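Local coordinates for cytochrome P450 (Zobellia galactanivorans, PDB 6G5O), which belongs to the cytochrome P450 family of haem proteins and holds protoporphyrin IX with its iron in a buried pocket, at residues 266-271 against 364-369; 20-25 against 29-34; 54-57 against 62-65. All blocks are in the same frame, centred on the assembly; numbering follows the deposited sequence.

Contact 1. Residues 266-271 against 364-369. With HEM (protoporphyrin IX containing Fe), chain C.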
loop_
_atom_site.group_PDB
_atom_site.type_symbol
_atom_site.label_atom_id
_atom_site.label_comp_id
_atom_site.label_asym_id
_atom_site.label_seq_id
_atom_site.Cartn_x
_atom_site.Cartn_y
_atom_site.Cartn_z
ATOM N N PRO A 266 -4.321 3.980 -2.059
ATOM C CA PRO A 266 -4.286 3.708 -0.626
ATOM C C PRO A 266 -3.067 4.239 0.104
ATOM O O PRO A 266 -3.174 4.515 1.303
ATOM C CB PRO A 266 -4.371 2.190 -0.557
ATOM C CG PRO A 266 -4.846 1.756 -1.895
ATOM C CD PRO A 266 -4.266 2.731 -2.838
ATOM N N LEU A 267 -1.949 4.429 -0.582
ATOM C CA LEU A 267 -0.874 5.256 -0.014
ATOM C C LEU A 267 -0.944 6.643 -0.641
ATOM O O LEU A 267 -0.556 6.860 -1.796
ATOM C CB LEU A 267 0.519 4.644 -0.213
ATOM C CG LEU A 267 1.705 5.349 0.489
ATOM C CD1 LEU A 267 1.472 5.487 1.974
ATOM C CD2 LEU A 267 2.982 4.566 0.305
ATOM N N THR A 268 -1.406 7.593 0.154
ATOM C CA THR A 268 -1.735 8.923 -0.329
ATOM C C THR A 268 -0.543 9.666 -0.838
ATOM O O THR A 268 -0.580 10.263 -1.922
ATOM C CB THR A 268 -2.449 9.733 0.783
ATOM O OG1 THR A 268 -3.699 9.105 1.082
ATOM C CG2 THR A 268 -2.731 11.137 0.337
ATOM N N GLN A 269 0.552 9.582 -0.107
ATOM C CA GLN A 269 1.733 10.408 -0.421
ATOM C C GLN A 269 2.940 9.876 0.315
ATOM O O GLN A 269 2.818 9.095 1.229
ATOM C CB GLN A 269 1.512 11.888 -0.016
ATOM C CG GLN A 269 1.317 12.101 1.486
ATOM C CD GLN A 269 1.162 13.567 1.914
ATOM O OE1 GLN A 269 1.409 14.505 1.143
ATOM N NE2 GLN A 269 0.768 13.760 3.170
ATOM N N MET A 270 4.099 10.317 -0.111
ATOM C CA MET A 270 5.324 9.959 0.544
ATOM C C MET A 270 6.321 11.094 0.405
ATOM O O MET A 270 6.437 11.709 -0.651
ATOM C CB MET A 270 5.914 8.674 -0.056
ATOM C CG MET A 270 7.085 8.115 0.767
ATOM S SD MET A 270 6.697 7.839 2.525
ATOM C CE MET A 270 5.446 6.544 2.405
ATOM N N GLY A 271 7.064 11.365 1.464
ATOM C CA GLY A 271 7.997 12.457 1.410
ATOM C C GLY A 271 9.299 12.138 0.740
ATOM O O GLY A 271 9.638 10.968 0.531
ATOM N N GLU A 364 -8.084 11.414 6.313
ATOM C CA GLU A 364 -6.707 11.802 6.591
ATOM C C GLU A 364 -6.662 13.304 6.725
ATOM O O GLU A 364 -7.077 14.024 5.819
ATOM C CB GLU A 364 -5.738 11.311 5.488
ATOM C CG GLU A 364 -5.566 9.784 5.482
ATOM C CD GLU A 364 -4.461 9.237 4.559
ATOM O OE1 GLU A 364 -4.070 9.928 3.596
ATOM O OE2 GLU A 364 -3.974 8.106 4.815
ATOM N N ASP A 365 -6.168 13.754 7.871
ATOM C CA ASP A 365 -6.017 15.172 8.164
ATOM C C ASP A 365 -4.703 15.620 7.544
ATOM O O ASP A 365 -3.636 15.338 8.070
ATOM C CB ASP A 365 -6.044 15.407 9.686
ATOM C CG ASP A 365 -6.055 16.901 10.077
ATOM O OD1 ASP A 365 -5.426 17.757 9.411
ATOM O OD2 ASP A 365 -6.696 17.226 11.102
ATOM N N LEU A 366 -4.809 16.324 6.412
ATOM C CA LEU A 366 -3.653 16.853 5.690
ATOM C C LEU A 366 -3.676 18.380 5.652
ATOM O O LEU A 366 -3.398 18.989 4.614
ATOM C CB LEU A 366 -3.627 16.277 4.267
ATOM C CG LEU A 366 -3.636 14.743 4.130
ATOM C CD1 LEU A 366 -3.968 14.277 2.722
ATOM C CD2 LEU A 366 -2.305 14.186 4.613
ATOM N N ASP A 367 -4.008 18.980 6.800
ATOM C CA ASP A 367 -4.076 20.443 6.991
ATOM C C ASP A 367 -5.190 21.077 6.116
ATOM O O ASP A 367 -6.369 20.925 6.426
ATOM C CB ASP A 367 -2.683 21.091 6.804
ATOM C CG ASP A 367 -2.384 22.172 7.836
ATOM O OD1 ASP A 367 -3.339 22.761 8.414
ATOM O OD2 ASP A 367 -1.178 22.439 8.085
ATOM N N HIS A 368 -4.847 21.746 5.019
ATOM C CA HIS A 368 -5.875 22.350 4.172
ATOM C C HIS A 368 -6.680 21.291 3.380
ATOM O O HIS A 368 -7.730 21.598 2.795
ATOM C CB HIS A 368 -5.246 23.405 3.252
ATOM C CG HIS A 368 -4.417 24.423 3.987
ATOM N ND1 HIS A 368 -4.956 25.313 4.896
ATOM C CD2 HIS A 368 -3.089 24.681 3.955
ATOM C CE1 HIS A 368 -3.994 26.073 5.393
ATOM N NE2 HIS A 368 -2.851 25.714 4.833
ATOM N N PHE A 369 -6.192 20.049 3.363
ATOM C CA PHE A 369 -6.874 18.979 2.653
ATOM C C PHE A 369 -7.310 17.897 3.614
ATOM O O PHE A 369 -6.600 17.535 4.552
ATOM C CB PHE A 369 -5.983 18.358 1.596
ATOM C CG PHE A 369 -5.282 19.354 0.704
ATOM C CD1 PHE A 369 -5.953 19.960 -0.345
ATOM C CD2 PHE A 369 -3.938 19.646 0.882
ATOM C CE1 PHE A 369 -5.305 20.870 -1.169
ATOM C CE2 PHE A 369 -3.284 20.534 0.039
ATOM C CZ PHE A 369 -3.971 21.141 -0.992
HETATM C CHA HEM C . 6.907 1.118 -1.775
HETATM C CHB HEM C . 2.139 1.645 -2.335
HETATM C CHC HEM C . 1.417 -2.818 -0.677
HETATM C CHD HEM C . 6.059 -3.112 0.456
HETATM C C1A HEM C . 5.669 1.632 -2.091
HETATM C C2A HEM C . 5.440 2.920 -2.655
HETATM C C3A HEM C . 4.130 3.039 -2.810
HETATM C C4A HEM C . 3.498 1.865 -2.342
HETATM C CMA HEM C . 3.467 4.241 -3.398
HETATM C CAA HEM C . 6.457 3.979 -3.082
HETATM C CBA HEM C . 7.014 4.680 -1.853
HETATM C CGA HEM C . 8.098 5.665 -2.228
HETATM O O1A HEM C . 8.918 5.997 -1.376
HETATM O O2A HEM C . 8.215 6.149 -3.369
HETATM C C1B HEM C . 1.534 0.472 -1.933
HETATM C C2B HEM C . 0.157 0.241 -2.129
HETATM C C3B HEM C . -0.082 -1.023 -1.641
HETATM C C4B HEM C . 1.246 -1.530 -1.171
HETATM C CMB HEM C . -0.837 1.211 -2.692
HETATM C CAB HEM C . -1.276 -1.863 -1.589
HETATM C CBB HEM C . -2.417 -1.619 -2.204
HETATM C C1C HEM C . 2.613 -3.310 -0.222
HETATM C C2C HEM C . 2.780 -4.513 0.461
HETATM C C3C HEM C . 4.098 -4.580 0.839
HETATM C C4C HEM C . 4.718 -3.404 0.343
HETATM C CMC HEM C . 1.734 -5.548 0.727
HETATM C CAC HEM C . 4.787 -5.665 1.550
HETATM C CBC HEM C . 4.266 -6.801 2.003
HETATM C C1D HEM C . 6.658 -1.985 -0.130
HETATM C C2D HEM C . 8.116 -1.775 -0.096
HETATM C C3D HEM C . 8.372 -0.618 -0.729
HETATM C C4D HEM C . 7.053 -0.094 -1.101
HETATM C CMD HEM C . 9.097 -2.733 0.489
HETATM C CAD HEM C . 9.735 0.013 -0.952
HETATM C CBD HEM C . 10.359 -0.231 -2.335
HETATM C CGD HEM C . 11.766 0.394 -2.415
HETATM O O1D HEM C . 12.160 1.238 -1.536
HETATM O O2D HEM C . 12.591 0.097 -3.346
HETATM N NA HEM C . 4.453 1.010 -1.858
HETATM N NB HEM C . 2.129 -0.577 -1.362
HETATM N NC HEM C . 3.774 -2.624 -0.269
HETATM N ND HEM C . 6.091 -0.960 -0.746
HETATM FE FE HEM C . 4.214 -0.765 -1.057
HETATM O O HOH W 1 -2.208 6.852 3.035
HETATM O O HOH W 2 3.754 0.348 0.844
#
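T268 and E364 run past each other in opposite directions, and the hydroxyl of one lands on the carboxylate of the other. T268 OG1 donates to E364 OE1 at 2.7 Å, meeting that oxygen from above the carboxylate plane, 36° out of it. The rotation about CA-CB (chi1 -64°) sets OG1 beside the backbone N of T268 and opposite its carbonyl carbon, which leaves CG2 to meet L366 CD1 tip to tip at 4.1 Å. The other carboxylate oxygen works through a water: this molecule donates to E364 OE2 (2.8 Å) and to P266 O, and accepts from T268 N (3.1 Å). Beside these polar groups, L366 and Q269 slide past one another, with L366 CD2 3.4 Å from Q269 NE2; the amide oxygen of Q269 is bonded to S292.

The opposite flank of 266-271 borders the haem. L267 CD2 lies 3.7 Å from HEM C3A, P266 CD is 3.8 Å from HEM CMB, and M270 CG approaches propionate oxygen O1A. In this P450 fold the contact therefore joins the pocket wall, where strand 270-274 begins, to the end of strand 351-366 in another sheet. T268 OG1 also has a hydrogen bond with R371 NH1, so two groups hold the hydroxyl, and the E364 carboxylate, fixed directly through one oxygen and by water through the other, probably stays ionised.

Contact 2. Residues 20-25 against 29-34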
loop_
_atom_site.group_PDB
_atom_site.type_symbol
_atom_site.label_atom_id
_atom_site.label_comp_id
_atom_site.label_asym_id
_atom_site.label_seq_id
_atom_site.Cartn_x
_atom_site.Cartn_y
_atom_site.Cartn_z
ATOM N N GLY A 20 0.616 22.192 -2.740
ATOM C CA GLY A 20 -0.060 22.551 -1.507
ATOM C C GLY A 20 0.972 22.534 -0.415
ATOM O O GLY A 20 2.168 22.253 -0.663
ATOM N N GLU A 21 0.533 22.852 0.796
ATOM C CA GLU A 21 1.449 22.881 1.924
ATOM C C GLU A 21 0.760 22.345 3.138
ATOM O O GLU A 21 -0.428 22.609 3.356
ATOM C CB GLU A 21 2.002 24.282 2.151
ATOM C CG GLU A 21 3.001 24.650 1.049
ATOM C CD GLU A 21 3.661 25.997 1.196
ATOM O OE1 GLU A 21 4.581 26.253 0.387
ATOM O OE2 GLU A 21 3.272 26.794 2.086
ATOM N N MET A 22 1.503 21.534 3.890
ATOM C CA MET A 22 1.061 21.076 5.213
ATOM C C MET A 22 2.197 21.129 6.262
ATOM O O MET A 22 3.383 21.029 5.922
ATOM C CB MET A 22 0.411 19.694 5.136
ATOM C CG MET A 22 1.318 18.541 4.725
ATOM S SD MET A 22 0.423 16.959 4.885
ATOM C CE MET A 22 0.445 16.687 6.660
ATOM N N ASN A 23 1.824 21.363 7.520
ATOM C CA ASN A 23 2.786 21.425 8.637
ATOM C C ASN A 23 2.736 20.059 9.323
ATOM O O ASN A 23 1.674 19.423 9.382
ATOM C CB ASN A 23 2.457 22.574 9.625
ATOM N N ASP A 24 3.881 19.585 9.796
ATOM C CA ASP A 24 3.929 18.294 10.491
ATOM C C ASP A 24 5.181 18.279 11.338
ATOM O O ASP A 24 6.273 18.186 10.806
ATOM C CB ASP A 24 3.922 17.132 9.476
ATOM C CG ASP A 24 4.318 15.798 10.091
ATOM O OD1 ASP A 24 3.688 15.391 11.094
ATOM O OD2 ASP A 24 5.259 15.162 9.554
ATOM N N GLN A 25 5.007 18.434 12.651
ATOM C CA GLN A 25 6.107 18.364 13.646
ATOM C C GLN A 25 7.311 19.268 13.327
ATOM O O GLN A 25 8.455 18.820 13.324
ATOM C CB GLN A 25 6.529 16.893 13.866
ATOM C CG GLN A 25 5.425 16.074 14.521
ATOM C CD GLN A 25 5.602 14.578 14.405
ATOM O OE1 GLN A 25 5.359 13.984 13.347
ATOM N NE2 GLN A 25 5.968 13.945 15.514
ATOM N N VAL A 29 5.971 20.704 4.816
ATOM C CA VAL A 29 5.940 19.899 3.586
ATOM C C VAL A 29 5.317 20.677 2.425
ATOM O O VAL A 29 4.222 21.208 2.544
ATOM C CB VAL A 29 5.120 18.584 3.790
ATOM C CG1 VAL A 29 4.944 17.811 2.489
ATOM C CG2 VAL A 29 5.783 17.679 4.822
ATOM N N THR A 30 6.031 20.719 1.310
ATOM C CA THR A 30 5.491 21.141 0.019
ATOM C C THR A 30 4.990 19.930 -0.828
ATOM O O THR A 30 5.789 19.187 -1.396
ATOM C CB THR A 30 6.580 21.884 -0.765
ATOM O OG1 THR A 30 7.118 22.935 0.049
ATOM C CG2 THR A 30 5.992 22.485 -2.034
ATOM N N MET A 31 3.680 19.782 -0.941
ATOM C CA MET A 31 3.046 18.655 -1.615
ATOM C C MET A 31 2.970 18.831 -3.130
ATOM O O MET A 31 2.276 19.720 -3.574
ATOM C CB MET A 31 1.613 18.497 -1.082
ATOM C CG MET A 31 1.506 18.539 0.436
ATOM S SD MET A 31 -0.178 18.356 1.130
ATOM C CE MET A 31 -0.783 16.918 0.219
ATOM N N LEU A 32 3.649 17.988 -3.928
ATOM C CA LEU A 32 3.517 18.034 -5.381
ATOM C C LEU A 32 2.234 17.292 -5.846
ATOM O O LEU A 32 1.983 16.175 -5.433
ATOM C CB LEU A 32 4.749 17.424 -6.019
ATOM C CG LEU A 32 5.979 18.339 -6.087
ATOM C CD1 LEU A 32 6.126 19.247 -4.879
ATOM C CD2 LEU A 32 7.272 17.563 -6.284
ATOM N N LEU A 33 1.448 17.917 -6.711
ATOM C CA LEU A 33 0.109 17.447 -7.001
ATOM C C LEU A 33 -0.142 17.008 -8.444
ATOM O O LEU A 33 -1.120 16.307 -8.705
ATOM C CB LEU A 33 -0.881 18.532 -6.625
ATOM C CG LEU A 33 -0.818 19.038 -5.177
ATOM C CD1 LEU A 33 -1.793 20.211 -5.027
ATOM C CD2 LEU A 33 -1.135 17.939 -4.161
ATOM N N ARG A 34 0.716 17.404 -9.374
ATOM C CA ARG A 34 0.534 17.033 -10.783
ATOM C C ARG A 34 1.286 15.770 -11.175
ATOM O O ARG A 34 2.453 15.604 -10.819
ATOM C CB ARG A 34 1.001 18.174 -11.677
ATOM C CG ARG A 34 0.146 19.427 -11.527
ATOM C CD ARG A 34 0.699 20.585 -12.336
ATOM N NE ARG A 34 -0.134 21.779 -12.173
ATOM C CZ ARG A 34 0.283 23.035 -12.369
ATOM N NH1 ARG A 34 1.540 23.284 -12.733
ATOM N NH2 ARG A 34 -0.567 24.046 -12.174
#
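A two-stranded antiparallel hairpin, formed by strands 19-22 and 29-32, makes this contact at one margin of the mixed five-stranded sheet. G20 with M31 and M22 with V29 are hydrogen-bonded pairs, and E21 with T30 is the non-hydrogen-bonded pair between them. The bonds range from V29 N to M22 O at 2.8 Å to G20 N to M31 O at 3.1 Å. The short strand segments run at 144° to each other. Between these bonds E21 CA lies 3.3 Å from V29 O in a CA-H...O contact.

This sheet is the beta-rich part that accompanies the helices in the P450 fold; 19-22 is one of its two outermost strands, while 29-32 passes the backbone pairing on to strand 290-293. M22, V29 and M31 share one face. M22 places CG between its backbone N and carbonyl carbon (chi1 65°), alongside V29 CB at 3.9 Å. The M31 side chain crosses that of M22 at about a right angle, with M31 SD 3.9 Å from M22 CG and 4.1 Å from M22 SD. Q269 packs on both methionines. E21 and T30 lie side by side on the other face, where H283 and V285 adjoin them. Beyond the strand, L33 CD1 closes over the backbone of G20, 3.9 Å from its N.

Contact 3. Residues 54-57 against 62-65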
loop_
_atom_site.group_PDB
_atom_site.type_symbol
_atom_site.label_atom_id
_atom_site.label_comp_id
_atom_site.label_asym_id
_atom_site.label_seq_id
_atom_site.Cartn_x
_atom_site.Cartn_y
_atom_site.Cartn_z
ATOM N N PRO A 54 16.389 8.226 9.511
ATOM C CA PRO A 54 15.278 7.283 9.478
ATOM C C PRO A 54 14.015 7.882 10.022
ATOM O O PRO A 54 14.052 8.528 11.056
ATOM C CB PRO A 54 15.773 6.144 10.360
ATOM C CG PRO A 54 17.263 6.152 10.116
ATOM C CD PRO A 54 17.627 7.601 10.031
ATOM N N GLY A 55 12.906 7.677 9.311
ATOM C CA GLY A 55 11.610 8.209 9.726
ATOM C C GLY A 55 11.242 9.528 9.089
ATOM O O GLY A 55 10.064 9.923 9.071
ATOM N N ARG A 56 12.221 10.224 8.554
ATOM C CA ARG A 56 11.961 11.585 8.122
ATOM C C ARG A 56 11.087 11.711 6.878
ATOM O O ARG A 56 10.286 12.643 6.797
ATOM C CB ARG A 56 13.251 12.350 7.899
ATOM C CG ARG A 56 13.056 13.824 8.209
ATOM C CD ARG A 56 14.290 14.669 7.932
ATOM N NE ARG A 56 13.849 16.055 7.760
ATOM C CZ ARG A 56 14.504 17.002 7.100
ATOM N NH1 ARG A 56 15.694 16.781 6.529
ATOM N NH2 ARG A 56 13.952 18.207 7.031
ATOM N N ILE A 57 11.235 10.800 5.914
ATOM C CA ILE A 57 10.491 10.928 4.659
ATOM C C ILE A 57 9.028 10.489 4.792
ATOM O O ILE A 57 8.260 10.666 3.874
ATOM C CB ILE A 57 11.148 10.206 3.468
ATOM C CG1 ILE A 57 11.083 8.678 3.624
ATOM C CG2 ILE A 57 12.562 10.700 3.259
ATOM C CD1 ILE A 57 11.976 7.908 2.650
ATOM N N GLU A 62 8.411 10.176 11.467
ATOM C CA GLU A 62 8.563 9.104 12.453
ATOM C C GLU A 62 9.947 9.159 13.105
ATOM O O GLU A 62 10.332 8.203 13.773
ATOM C CB GLU A 62 8.409 7.716 11.789
ATOM C CG GLU A 62 6.997 7.344 11.320
ATOM C CD GLU A 62 6.904 6.021 10.541
ATOM O OE1 GLU A 62 7.937 5.419 10.152
ATOM O OE2 GLU A 62 5.765 5.573 10.316
ATOM N N VAL A 63 10.705 10.245 12.900
ATOM C CA VAL A 63 12.020 10.432 13.549
ATOM C C VAL A 63 12.028 10.160 15.071
ATOM O O VAL A 63 13.018 9.692 15.617
ATOM C CB VAL A 63 12.555 11.875 13.295
ATOM C CG1 VAL A 63 13.686 12.272 14.256
ATOM C CG2 VAL A 63 13.003 12.015 11.843
ATOM N N ASP A 64 10.930 10.469 15.747
ATOM C CA ASP A 64 10.905 10.406 17.188
ATOM C C ASP A 64 10.520 9.029 17.691
ATOM O O ASP A 64 10.670 8.754 18.890
ATOM C CB ASP A 64 9.979 11.501 17.758
ATOM C CG ASP A 64 10.586 12.916 17.620
ATOM O OD1 ASP A 64 11.831 13.021 17.429
ATOM O OD2 ASP A 64 9.815 13.914 17.697
ATOM N N ILE A 65 10.052 8.165 16.787
ATOM C CA ILE A 65 9.604 6.830 17.183
ATOM C C ILE A 65 10.509 5.693 16.757
ATOM O O ILE A 65 10.302 4.583 17.221
ATOM C CB ILE A 65 8.159 6.499 16.771
ATOM C CG1 ILE A 65 8.033 6.145 15.271
ATOM C CG2 ILE A 65 7.232 7.638 17.141
ATOM C CD1 ILE A 65 6.698 5.503 14.909
#
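P54 begins one limb of an irregular loop turn between strand 48-49 and helix 79-92 of the P450 fold, and V63 meets it from the returning limb: V63 CG2 sits 3.7 Å from P54 O. Neither limb is a regular strand or helix; one backbone hydrogen bond crosses between them, with V63 CG2 packed against the other limb. The P54 ring itself rests on R66 and R69.

G55 follows, where the limbs come nearest, its CA 4.2 Å from that of E62. The absence of a side chain lets the opposite backbone close in: a CB here would collide with E62 C and V63 N. At its positive phi (95°) a CB would also be pressed against the carbonyl O of P54. G55 O receives E62 N at 2.9 Å; the N-H...O angle is 165°, though the donor lies above the carbonyl plane. The CB of E62 lies over the same glycine, 3.8 Å from G55 CA, while its carboxylate turns to R66 in a salt bridge. G55 N is bonded to E74 OE2.

Ahead of I57, which packs on F73 and E74, R56 lies side by side with V63, both side chains pointing the same way. Its guanidinium group continues to the carbonyl of D288 and a salt bridge with D27, while its CB and CG lie against V63 CG2. That methyl, opposite the carbonyl carbon of V63 about CA-CB, is 4.0 Å from R56 CB.

In the fold
From the N terminus, contact 2 comes first, closing the short hairpin between 20-25 and 29-34. Contact 3 then closes the small loop between 54-57 and 62-65, and contact 1 spans 92 intervening residues to bring 266-271 against 364-369. The three follow in series, none nesting in or crossing another. Contacts 1 and 2 are neighbours, their centres about 8 Å apart: D367 OD2 probably bonds N23 N, so the hairpin of the mixed sheet is joined to the turn after strand 351-366 of the three-stranded sheet. Contact 3 lies farther off, yet I57 touches M270 and G271, linking its loop to the strand beside the haem.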